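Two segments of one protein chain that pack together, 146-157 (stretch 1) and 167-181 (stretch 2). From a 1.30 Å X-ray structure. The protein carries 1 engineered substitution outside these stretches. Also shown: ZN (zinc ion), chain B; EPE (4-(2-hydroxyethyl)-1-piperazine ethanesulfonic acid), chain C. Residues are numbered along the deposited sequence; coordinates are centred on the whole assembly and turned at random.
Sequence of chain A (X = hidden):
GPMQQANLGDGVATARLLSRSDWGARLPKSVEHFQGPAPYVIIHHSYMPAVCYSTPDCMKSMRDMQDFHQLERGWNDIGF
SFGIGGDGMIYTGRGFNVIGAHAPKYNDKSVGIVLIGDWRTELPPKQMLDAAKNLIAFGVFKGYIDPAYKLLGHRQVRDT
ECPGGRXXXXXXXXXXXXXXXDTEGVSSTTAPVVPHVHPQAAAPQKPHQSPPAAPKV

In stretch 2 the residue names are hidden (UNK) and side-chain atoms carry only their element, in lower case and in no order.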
ATOM      1  N   ASP A 146     -12.277  -3.215   7.893  1.00 13.57           N
ATOM      2  CA  ASP A 146     -13.717  -3.047   8.142  1.00 15.39           C
ATOM      3  C   ASP A 146     -14.485  -3.406   6.876  1.00 15.84           C
ATOM      4  O   ASP A 146     -14.138  -2.992   5.783  1.00 15.71           O
ATOM      5  CB  ASP A 146     -13.954  -1.618   8.597  1.00 16.92           C
ATOM      6  CG  ASP A 146     -15.316  -1.444   9.211  1.00 21.66           C
ATOM      7  OD1 ASP A 146     -15.329  -1.258  10.448  1.00 25.77           O
ATOM      8  OD2 ASP A 146     -16.326  -1.539   8.436  1.00 21.27           O
ATOM      9  N   PRO A 147     -15.593  -4.180   6.971  1.00 18.58           N
ATOM     10  CA  PRO A 147     -16.405  -4.461   5.793  1.00 18.21           C
ATOM     11  C   PRO A 147     -16.995  -3.216   5.120  1.00 18.80           C
ATOM     12  O   PRO A 147     -17.232  -3.304   3.967  1.00 18.68           O
ATOM     13  CB  PRO A 147     -17.542  -5.369   6.306  1.00 18.96           C
ATOM     14  CG  PRO A 147     -17.546  -5.179   7.798  1.00 21.29           C
ATOM     15  CD  PRO A 147     -16.135  -4.784   8.196  1.00 19.50           C
ATOM     16  N   ALA A 148     -17.117  -2.119   5.850  1.00 18.01           N
ATOM     17  CA  ALA A 148     -17.520  -0.798   5.311  1.00 19.66           C
ATOM     18  C   ALA A 148     -16.330   0.156   5.205  1.00 17.40           C
ATOM     19  O   ALA A 148     -16.506   1.389   5.328  1.00 17.40           O
ATOM     20  CB  ALA A 148     -18.586  -0.199   6.186  1.00 20.52           C
ATOM     21  N   TYR A 149     -15.166  -0.388   4.848  1.00 15.00           N
ATOM     22  CA  TYR A 149     -13.962   0.466   4.709  1.00 13.78           C
ATOM     23  C   TYR A 149     -14.221   1.579   3.692  1.00 13.39           C
ATOM     24  O   TYR A 149     -14.968   1.431   2.705  1.00 13.91           O
ATOM     25  CB  TYR A 149     -12.739  -0.400   4.378  1.00 13.11           C
ATOM     26  CG  TYR A 149     -12.772  -1.001   3.010  1.00 13.26           C
ATOM     27  CD1 TYR A 149     -12.215  -0.368   1.917  1.00 12.70           C
ATOM     28  CD2 TYR A 149     -13.390  -2.228   2.782  1.00 13.30           C
ATOM     29  CE1 TYR A 149     -12.311  -0.879   0.647  1.00 12.58           C
ATOM     30  CE2 TYR A 149     -13.460  -2.769   1.510  1.00 14.96           C
ATOM     31  CZ  TYR A 149     -12.897  -2.114   0.435  1.00 12.86           C
ATOM     32  OH  TYR A 149     -12.931  -2.593  -0.850  1.00 16.08           O
ATOM     33  N   LYS A 150     -13.472   2.655   3.884  1.00 12.94           N
ATOM     34  CA  LYS A 150     -13.383   3.728   2.877  1.00 12.83           C
ATOM     35  C   LYS A 150     -12.057   3.623   2.139  1.00 10.12           C
ATOM     36  O   LYS A 150     -10.986   3.491   2.821  1.00 11.81           O
ATOM     37  CB  LYS A 150     -13.534   5.112   3.483  1.00 14.56           C
ATOM     38  CG  LYS A 150     -14.954   5.362   3.968  1.00 17.80           C
ATOM     39  CD  LYS A 150     -15.106   6.614   4.800  1.00 23.84           C
ATOM     40  CE  LYS A 150     -16.510   6.738   5.337  1.00 28.14           C
ATOM     41  NZ  LYS A 150     -16.656   6.058   6.650  1.00 34.44           N
ATOM     42  N   LEU A 151     -12.086   3.677   0.830  1.00 10.10           N
ATOM     43  CA  LEU A 151     -10.908   3.626  -0.052  1.00 10.10           C
ATOM     44  C   LEU A 151     -10.515   5.044  -0.468  1.00  9.74           C
ATOM     45  O   LEU A 151     -11.390   5.783  -1.030  1.00 11.01           O
ATOM     46  CB  LEU A 151     -11.217   2.722  -1.264  1.00 10.83           C
ATOM     47  CG  LEU A 151     -10.098   2.612  -2.286  1.00 11.59           C
ATOM     48  CD1 LEU A 151      -9.007   1.681  -1.755  1.00 12.15           C
ATOM     49  CD2 LEU A 151     -10.665   2.101  -3.594  1.00 13.44           C
ATOM     50  N   LEU A 152      -9.230   5.392  -0.288  1.00  9.04           N
ATOM     51  CA  LEU A 152      -8.709   6.740  -0.634  1.00  9.02           C
ATOM     52  C   LEU A 152      -7.371   6.625  -1.335  1.00  9.11           C
ATOM     53  O   LEU A 152      -6.688   5.616  -1.187  1.00 10.53           O
ATOM     54  CB  LEU A 152      -8.487   7.555   0.645  1.00 10.51           C
ATOM     55  CG  LEU A 152      -9.667   7.773   1.552  1.00 11.43           C
ATOM     56  CD1 LEU A 152      -9.186   8.349   2.896  1.00 12.03           C
ATOM     57  CD2 LEU A 152     -10.705   8.699   0.912  1.00 13.00           C
ATOM     58  N   GLY A 153      -7.010   7.583  -2.148  1.00  9.50           N
ATOM     59  CA  GLY A 153      -5.632   7.776  -2.563  1.00  9.27           C
ATOM     60  C   GLY A 153      -4.941   8.725  -1.607  1.00  9.38           C
ATOM     61  O   GLY A 153      -5.568   9.573  -0.964  1.00 10.00           O
ATOM     62  N   HIS A 154      -3.639   8.593  -1.517  1.00  9.12           N
ATOM     63  CA  HIS A 154      -2.816   9.485  -0.675  1.00  9.64           C
ATOM     64  C   HIS A 154      -3.100  10.965  -0.919  1.00 10.03           C
ATOM     65  O   HIS A 154      -3.208  11.695   0.056  1.00 10.98           O
ATOM     66  CB  HIS A 154      -1.372   9.120  -0.918  1.00 10.11           C
ATOM     67  CG  HIS A 154      -0.358   9.701   0.011  1.00  9.54           C
ATOM     68  ND1 HIS A 154       0.972   9.460  -0.140  1.00  9.22           N
ATOM     69  CD2 HIS A 154      -0.438  10.616   0.995  1.00 10.23           C
ATOM     70  CE1 HIS A 154       1.651  10.156   0.750  1.00 10.81           C
ATOM     71  NE2 HIS A 154       0.829  10.831   1.487  1.00 10.73           N
ATOM     72  N   ARG A 155      -3.297  11.340  -2.180  1.00  9.86           N
ATOM     73  CA  ARG A 155      -3.507  12.766  -2.552  1.00  9.79           C
ATOM     74  C   ARG A 155      -4.768  13.295  -1.873  1.00 11.57           C
ATOM     75  O   ARG A 155      -4.899  14.540  -1.861  1.00 12.84           O
ATOM     76  CB  ARG A 155      -3.595  12.890  -4.066  1.00 12.30           C
ATOM     77  CG  ARG A 155      -4.725  12.114  -4.699  1.00 13.81           C
ATOM     78  CD  ARG A 155      -5.064  12.559  -6.123  1.00 15.99           C
ATOM     79  NE  ARG A 155      -3.909  12.367  -6.978  1.00 16.53           N
ATOM     80  CZ  ARG A 155      -3.829  12.781  -8.242  1.00 17.56           C
ATOM     81  NH1 ARG A 155      -4.904  13.308  -8.805  1.00 19.78           N
ATOM     82  NH2 ARG A 155      -2.736  12.632  -8.942  1.00 15.73           N
ATOM     83  N   GLN A 156      -5.717  12.517  -1.396  1.00 10.90           N
ATOM     84  CA  GLN A 156      -6.928  13.020  -0.734  1.00 11.88           C
ATOM     85  C   GLN A 156      -6.660  13.454   0.692  1.00 13.77           C
ATOM     86  O   GLN A 156      -7.538  14.148   1.249  1.00 13.74           O
ATOM     87  CB  GLN A 156      -8.004  11.947  -0.809  1.00 11.42           C
ATOM     88  CG  GLN A 156      -8.449  11.721  -2.238  1.00 11.94           C
ATOM     89  CD  GLN A 156      -9.443  10.602  -2.318  1.00 11.56           C
ATOM     90  OE1 GLN A 156      -9.106   9.409  -2.398  1.00 11.39           O
ATOM     91  NE2 GLN A 156     -10.724  10.903  -2.271  1.00 11.59           N
ATOM     92  N   VAL A 157      -5.501  13.119   1.271  1.00 13.14           N
ATOM     93  CA  VAL A 157      -5.268  13.444   2.710  1.00 13.21           C
ATOM     94  C   VAL A 157      -3.996  14.290   2.888  1.00 12.98           C
ATOM     95  O   VAL A 157      -3.751  14.645   4.051  1.00 13.15           O
ATOM     96  CB  VAL A 157      -5.289  12.152   3.556  1.00 13.29           C
ATOM     97  CG1 VAL A 157      -6.558  11.349   3.245  1.00 13.89           C
ATOM     98  CG2 VAL A 157      -4.082  11.254   3.346  1.00 13.31           C
ATOM     99  N   UNK A 167      -3.559   6.138 -11.935  1.00 13.20           N
ATOM    100  CA  UNK A 167      -3.994   5.140 -10.924  1.00 11.72           C
ATOM    101  C   UNK A 167      -5.053   5.762 -10.016  1.00 11.21           C
ATOM    102  O   UNK A 167      -5.965   5.064  -9.623  1.00 11.97           O
ATOM    103  c   UNK A 167      -3.864   2.515  -9.387  1.00 11.10           C
ATOM    104  c   UNK A 167      -1.690   3.308  -8.380  1.00 11.46           C
ATOM    105  c   UNK A 167      -2.751   4.683 -10.164  1.00 11.77           C
ATOM    106  c   UNK A 167      -3.027   3.726  -9.006  1.00 11.67           C
ATOM    107  N   UNK A 168      -4.995   7.072  -9.769  1.00 11.69           N
ATOM    108  CA  UNK A 168      -6.061   7.728  -9.001  1.00 11.89           C
ATOM    109  C   UNK A 168      -7.416   7.545  -9.737  1.00 11.50           C
ATOM    110  O   UNK A 168      -8.442   7.252  -9.137  1.00 12.20           O
ATOM    111  c   UNK A 168      -8.605  11.197  -7.193  1.00 14.89           C
ATOM    112  c   UNK A 168      -7.722   9.786  -5.527  1.00 13.03           C
ATOM    113  c   UNK A 168      -8.616  10.764  -5.902  1.00 14.34           C
ATOM    114  c   UNK A 168      -6.788   9.326  -6.431  1.00 12.65           C
ATOM    115  c   UNK A 168      -5.758   9.198  -8.722  1.00 12.26           C
ATOM    116  c   UNK A 168      -7.682  10.733  -8.111  1.00 14.50           C
ATOM    117  c   UNK A 168      -6.775   9.739  -7.746  1.00 13.37           C
ATOM    118  N   UNK A 169      -7.424   7.810 -11.051  1.00 12.60           N
ATOM    119  CA  UNK A 169      -8.676   7.667 -11.828  1.00 13.38           C
ATOM    120  C   UNK A 169      -9.144   6.220 -11.776  1.00 12.77           C
ATOM    121  O   UNK A 169     -10.368   5.957 -11.673  1.00 14.21           O
ATOM    122  c   UNK A 169      -8.462   8.147 -13.248  1.00 13.77           C
ATOM    123  N   UNK A 170      -8.240   5.255 -11.829  1.00 12.07           N
ATOM    124  CA  UNK A 170      -8.600   3.840 -11.735  1.00 12.43           C
ATOM    125  C   UNK A 170      -9.263   3.568 -10.381  1.00 11.76           C
ATOM    126  O   UNK A 170     -10.309   2.914 -10.341  1.00 13.17           O
ATOM    127  c   UNK A 170      -7.336   2.996 -11.939  1.00 12.68           C
ATOM    128  c   UNK A 170      -7.500   1.507 -11.649  1.00 12.17           C
ATOM    129  c   UNK A 170      -8.487   0.719 -12.480  1.00 15.27           C
ATOM    130  o   UNK A 170      -8.976  -0.320 -11.994  1.00 14.48           O
ATOM    131  o   UNK A 170      -8.696   1.100 -13.677  1.00 15.92           O
ATOM    132  N   UNK A 171      -8.606   3.924  -9.265  1.00 11.49           N
ATOM    133  CA  UNK A 171      -9.159   3.527  -7.949  1.00 11.67           C
ATOM    134  C   UNK A 171     -10.467   4.258  -7.692  1.00 11.47           C
ATOM    135  O   UNK A 171     -11.290   3.810  -6.900  1.00 11.79           O
ATOM    136  c   UNK A 171      -8.177   3.716  -6.759  1.00 11.21           C
ATOM    137  c   UNK A 171      -6.910   2.923  -7.047  1.00 11.89           C
ATOM    138  c   UNK A 171      -7.036   5.394  -5.178  1.00 11.90           C
ATOM    139  c   UNK A 171      -7.899   5.187  -6.440  1.00 11.48           C
ATOM    140  N   UNK A 172     -10.637   5.401  -8.381  1.00 12.74           N
ATOM    141  CA  UNK A 172     -11.926   6.141  -8.297  1.00 14.67           C
ATOM    142  C   UNK A 172     -13.073   5.273  -8.800  1.00 15.75           C
ATOM    143  O   UNK A 172     -14.216   5.592  -8.456  1.00 17.16           O
ATOM    144  c   UNK A 172     -11.925   7.468  -8.985  1.00 16.60           C
ATOM    145  o   UNK A 172     -10.902   8.334  -8.496  1.00 20.99           O
ATOM    146  N   UNK A 173     -12.789   4.201  -9.528  1.00 14.80           N
ATOM    147  CA  UNK A 173     -13.860   3.310 -10.049  1.00 17.97           C
ATOM    148  C   UNK A 173     -14.023   2.069  -9.178  1.00 18.39           C
ATOM    149  O   UNK A 173     -14.802   1.185  -9.560  1.00 21.25           O
ATOM    150  c   UNK A 173     -13.535   2.909 -11.457  1.00 17.67           C
ATOM    151  o   UNK A 173     -12.512   1.915 -11.509  1.00 18.05           O
ATOM    152  N   UNK A 174     -13.203   1.887  -8.129  1.00 16.36           N
ATOM    153  CA  UNK A 174     -13.287   0.703  -7.265  1.00 16.26           C
ATOM    154  C   UNK A 174     -14.419   0.851  -6.258  1.00 15.60           C
ATOM    155  O   UNK A 174     -14.762   1.944  -5.796  1.00 15.55           O
ATOM    156  n   UNK A 174      -9.558  -0.318  -9.210  1.00 14.04           N
ATOM    157  c   UNK A 174     -10.790   0.056  -8.775  1.00 14.61           C
ATOM    158  c   UNK A 174      -9.508  -0.309  -6.981  1.00 12.94           C
ATOM    159  c   UNK A 174      -7.403  -0.935  -8.091  1.00 14.04           C
ATOM    160  c   UNK A 174      -7.599  -0.890  -5.669  1.00 14.37           C
ATOM    161  c   UNK A 174      -6.857  -1.108  -6.827  1.00 15.67           C
ATOM    162  c   UNK A 174      -8.746  -0.562  -8.136  1.00 14.13           C
ATOM    163  c   UNK A 174     -10.826   0.043  -7.409  1.00 13.78           C
ATOM    164  c   UNK A 174      -8.921  -0.519  -5.717  1.00 12.91           C
ATOM    165  c   UNK A 174     -11.961   0.445  -6.530  1.00 13.49           C
ATOM    166  N   UNK A 175     -14.942  -0.299  -5.793  1.00 18.80           N
ATOM    167  CA  UNK A 175     -15.821  -0.316  -4.637  1.00 20.26           C
ATOM    168  C   UNK A 175     -15.212   0.460  -3.466  1.00 17.25           C
ATOM    169  O   UNK A 175     -14.019   0.354  -3.162  1.00 17.47           O
ATOM    170  c   UNK A 175     -15.978  -1.797  -4.244  1.00 21.89           C
ATOM    171  c   UNK A 175     -15.458  -2.583  -5.406  1.00 22.25           C
ATOM    172  c   UNK A 175     -14.638  -1.654  -6.275  1.00 20.69           C
ATOM    173  N   UNK A 176     -16.056   1.167  -2.775  1.00 14.23           N
ATOM    174  CA  UNK A 176     -15.749   1.807  -1.474  1.00 13.52           C
ATOM    175  C   UNK A 176     -14.952   3.105  -1.658  1.00 11.80           C
ATOM    176  O   UNK A 176     -14.673   3.742  -0.637  1.00 11.36           O
ATOM    177  c   UNK A 176     -16.324  -1.375  -0.772  1.00 23.79           C
ATOM    178  c   UNK A 176     -15.812  -0.325  -0.083  1.00 17.14           C
ATOM    179  n   UNK A 176     -16.170  -0.492   1.215  1.00 16.69           N
ATOM    180  n   UNK A 176     -16.990  -2.160   0.117  1.00 22.98           N
ATOM    181  c   UNK A 176     -16.890  -1.625   1.324  1.00 18.20           C
ATOM    182  c   UNK A 176     -15.004   0.848  -0.526  1.00 15.31           C
ATOM    183  N   UNK A 177     -14.616   3.509  -2.866  1.00 10.11           N
ATOM    184  CA  UNK A 177     -13.950   4.806  -3.094  1.00 10.89           C
ATOM    185  C   UNK A 177     -14.852   5.910  -2.584  1.00 13.40           C
ATOM    186  O   UNK A 177     -16.090   5.859  -2.788  1.00 13.42           O
ATOM    187  c   UNK A 177     -13.183   8.640  -5.485  1.00 15.52           C
ATOM    188  c   UNK A 177     -13.009   6.331  -4.821  1.00 12.26           C
ATOM    189  c   UNK A 177     -11.104   7.804  -4.693  1.00 14.24           C
ATOM    190  c   UNK A 177     -11.852   8.832  -5.209  1.00 16.27           C
ATOM    191  c   UNK A 177     -13.662   5.002  -4.573  1.00 10.51           C
ATOM    192  c   UNK A 177     -11.661   6.547  -4.535  1.00 13.88           C
ATOM    193  c   UNK A 177     -13.764   7.387  -5.321  1.00 13.73           C
ATOM    194  N   UNK A 178     -14.273   6.887  -1.928  1.00 13.41           N
ATOM    195  CA  UNK A 178     -15.057   8.033  -1.460  1.00 15.51           C
ATOM    196  C   UNK A 178     -14.232   9.300  -1.436  1.00 12.42           C
ATOM    197  O   UNK A 178     -13.010   9.284  -1.615  1.00 12.84           O
ATOM    198  o   UNK A 178     -16.647   8.727   0.251  1.00 24.05           O
ATOM    199  c   UNK A 178     -15.650   7.756  -0.081  1.00 18.72           C
ATOM    200  c   UNK A 178     -14.603   7.730   1.010  1.00 20.14           C
ATOM    201  N   UNK A 179     -14.935  10.429  -1.325  1.00 12.59           N
ATOM    202  CA  UNK A 179     -14.329  11.759  -1.108  1.00 13.04           C
ATOM    203  C   UNK A 179     -14.581  12.207   0.324  1.00 13.21           C
ATOM    204  O   UNK A 179     -15.696  12.130   0.816  1.00 12.91           O
ATOM    205  c   UNK A 179     -14.248  12.611  -3.468  1.00 13.61           C
ATOM    206  c   UNK A 179     -14.821  12.789  -2.125  1.00 13.65           C
ATOM    207  n   UNK A 179     -13.078  13.169  -3.880  1.00 14.10           N
ATOM    208  c   UNK A 179     -12.866  12.849  -5.151  1.00 14.57           C
ATOM    209  n   UNK A 179     -13.861  12.031  -5.547  1.00 13.54           N
ATOM    210  c   UNK A 179     -14.714  11.894  -4.508  1.00 14.13           C
ATOM    211  N   UNK A 180     -13.511  12.674   0.982  1.00 13.35           N
ATOM    212  CA  UNK A 180     -13.557  13.222   2.352  1.00 15.61           C
ATOM    213  C   UNK A 180     -14.589  14.375   2.425  1.00 13.72           C
ATOM    214  O   UNK A 180     -15.376  14.375   3.361  1.00 14.11           O
ATOM    215  c   UNK A 180     -12.152  13.672   2.819  1.00 16.78           C
ATOM    216  c   UNK A 180     -11.470  11.473   3.846  1.00 18.00           C
ATOM    217  c   UNK A 180     -11.143  12.508   2.848  1.00 16.59           C
ATOM    218  c   UNK A 180     -12.270  14.377   4.165  1.00 17.40           C
ATOM    219  N   UNK A 181     -14.644  15.226   1.419  1.00 13.67           N
ATOM    220  CA  UNK A 181     -15.551  16.403   1.480  1.00 12.68           C
ATOM    221  C   UNK A 181     -16.977  16.025   1.118  1.00 13.68           C
ATOM    222  O   UNK A 181     -17.826  16.953   1.130  1.00 13.46           O
ATOM    223  o   UNK A 181     -15.215  16.280  -1.277  1.00 14.88           O
ATOM    224  c   UNK A 181     -14.743  17.305  -0.747  1.00 13.91           C
ATOM    225  n   UNK A 181     -14.052  18.208  -1.423  1.00 15.98           N
ATOM    226  c   UNK A 181     -14.977  17.579   0.703  1.00 13.36           C
TER
HETATM  227 ZN    ZN B 301       1.685   7.902  -1.296  1.00  9.39          ZN
HETATM  228  N1  EPE C 302      -8.052  17.215  -1.820  1.00 17.62           N
HETATM  229  C2  EPE C 302      -7.861  18.443  -2.628  1.00 20.58           C
HETATM  230  C3  EPE C 302      -6.400  18.699  -2.925  1.00 23.37           C
HETATM  231  N4  EPE C 302      -5.587  18.709  -1.696  1.00 21.93           N
HETATM  232  C5  EPE C 302      -5.795  17.486  -0.929  1.00 22.14           C
HETATM  233  C6  EPE C 302      -7.249  17.306  -0.595  1.00 19.09           C
HETATM  234  C7  EPE C 302      -4.163  18.913  -2.017  1.00 26.17           C
HETATM  235  C8  EPE C 302      -3.330  19.525  -0.906  1.00 30.44           C
HETATM  236  O8  EPE C 302      -3.626  19.079   0.413  1.00 31.38           O
HETATM  237  C9  EPE C 302      -9.474  16.970  -1.509  1.00 16.74           C
HETATM  238  C10 EPE C 302      -9.685  15.511  -1.078  1.00 16.55           C
HETATM  239  S   EPE C 302     -11.378  15.016  -1.121  1.00 15.79           S
HETATM  240  O1S EPE C 302     -11.382  13.563  -0.973  1.00 13.14           O
HETATM  241  O2S EPE C 302     -11.846  15.318  -2.529  1.00 16.39           O
HETATM  242  O3S EPE C 302     -12.096  15.686  -0.090  1.00 15.81           O
HETATM  243  O   HOH W   1     -12.085  -1.491  -3.155  1.00 20.86           O

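Position 167 has four side-chain carbons, forked at the second. It is out of reach of stretch 1. It is L167.

Position 168 has one carbon, then a ring of six carbons. R155 CD sits over the ring face, 3.6 Å from its centroid. The edge faces G153 N and Q156 OE1. This is F168. An ideal CB on G153 would lie 2.9 Å from F168 CD1, a clash, so the glycine leaves room for the ring.

Position 169 has a single carbon, pointing away: A169.

Position 170 has three carbons, the third carrying two oxygens, and does not reach stretch 1. It is E170.

Position 171 has four carbons, forked at the first, with one arm two carbons long. That arm reaches G153. It is I171. CD1 lies 3.7 Å from G153 N.

Positions 172 and 173 each have one carbon and one oxygen, and neither touches stretch 1. They are S172 and S173.

Position 174 has one carbon, then fused five- and six-membered rings with eight carbons and one nitrogen. It packs on L151. It is W174. Its CB is 3.6 Å from L151 CD2.

Position 175 has three carbons closing a ring onto the backbone N. A water joins its O to Y149 OH, 2.7 Å from each. It is P175.

Position 176 has one carbon, then a five-membered ring of three carbons and two nitrogens. The ring stacks on Y149, offset, with centroids 3.9 Å apart and planes at 3°. This is H176. ND1 donates to Y149 O at 2.7 Å.

Position 177 has one carbon and a six-carbon ring. Its CB points away from stretch 1, yet the ring reaches Q156. It is F177. CE1 lies 3.4 Å from Q156 OE1.

Position 178 has one carbon carrying an oxygen and a carbon. It touches K150. It is T178. CG2 lies 3.8 Å from K150 CB.

Position 179 has one carbon, then a five-membered ring of three carbons and two nitrogens. The ring comes near Q156. It is H179, with ND1 3.6 Å from Q156 NE2. ND1 donates to EPE O2S at 2.8 Å.

Position 180 has four carbons, forked at the first, one arm longer. It meets L152. It is I180. CD1 lies 4.0 Å from L152 CD1.

Position 181 has two carbons, the second carrying oxygen and nitrogen. It is N181, out of reach.

The contact centres on a single beta bridge. L151 N donates to H176 O at 3.0 Å, and T178 N to L151 O at 3.2 Å. L151 packs its side chain against I171, W174 and F177. Q156 NE2 donates to T178 O at 2.9 Å.

Stretch 2, residues 167-181: LFAEISSWPHFTHIN
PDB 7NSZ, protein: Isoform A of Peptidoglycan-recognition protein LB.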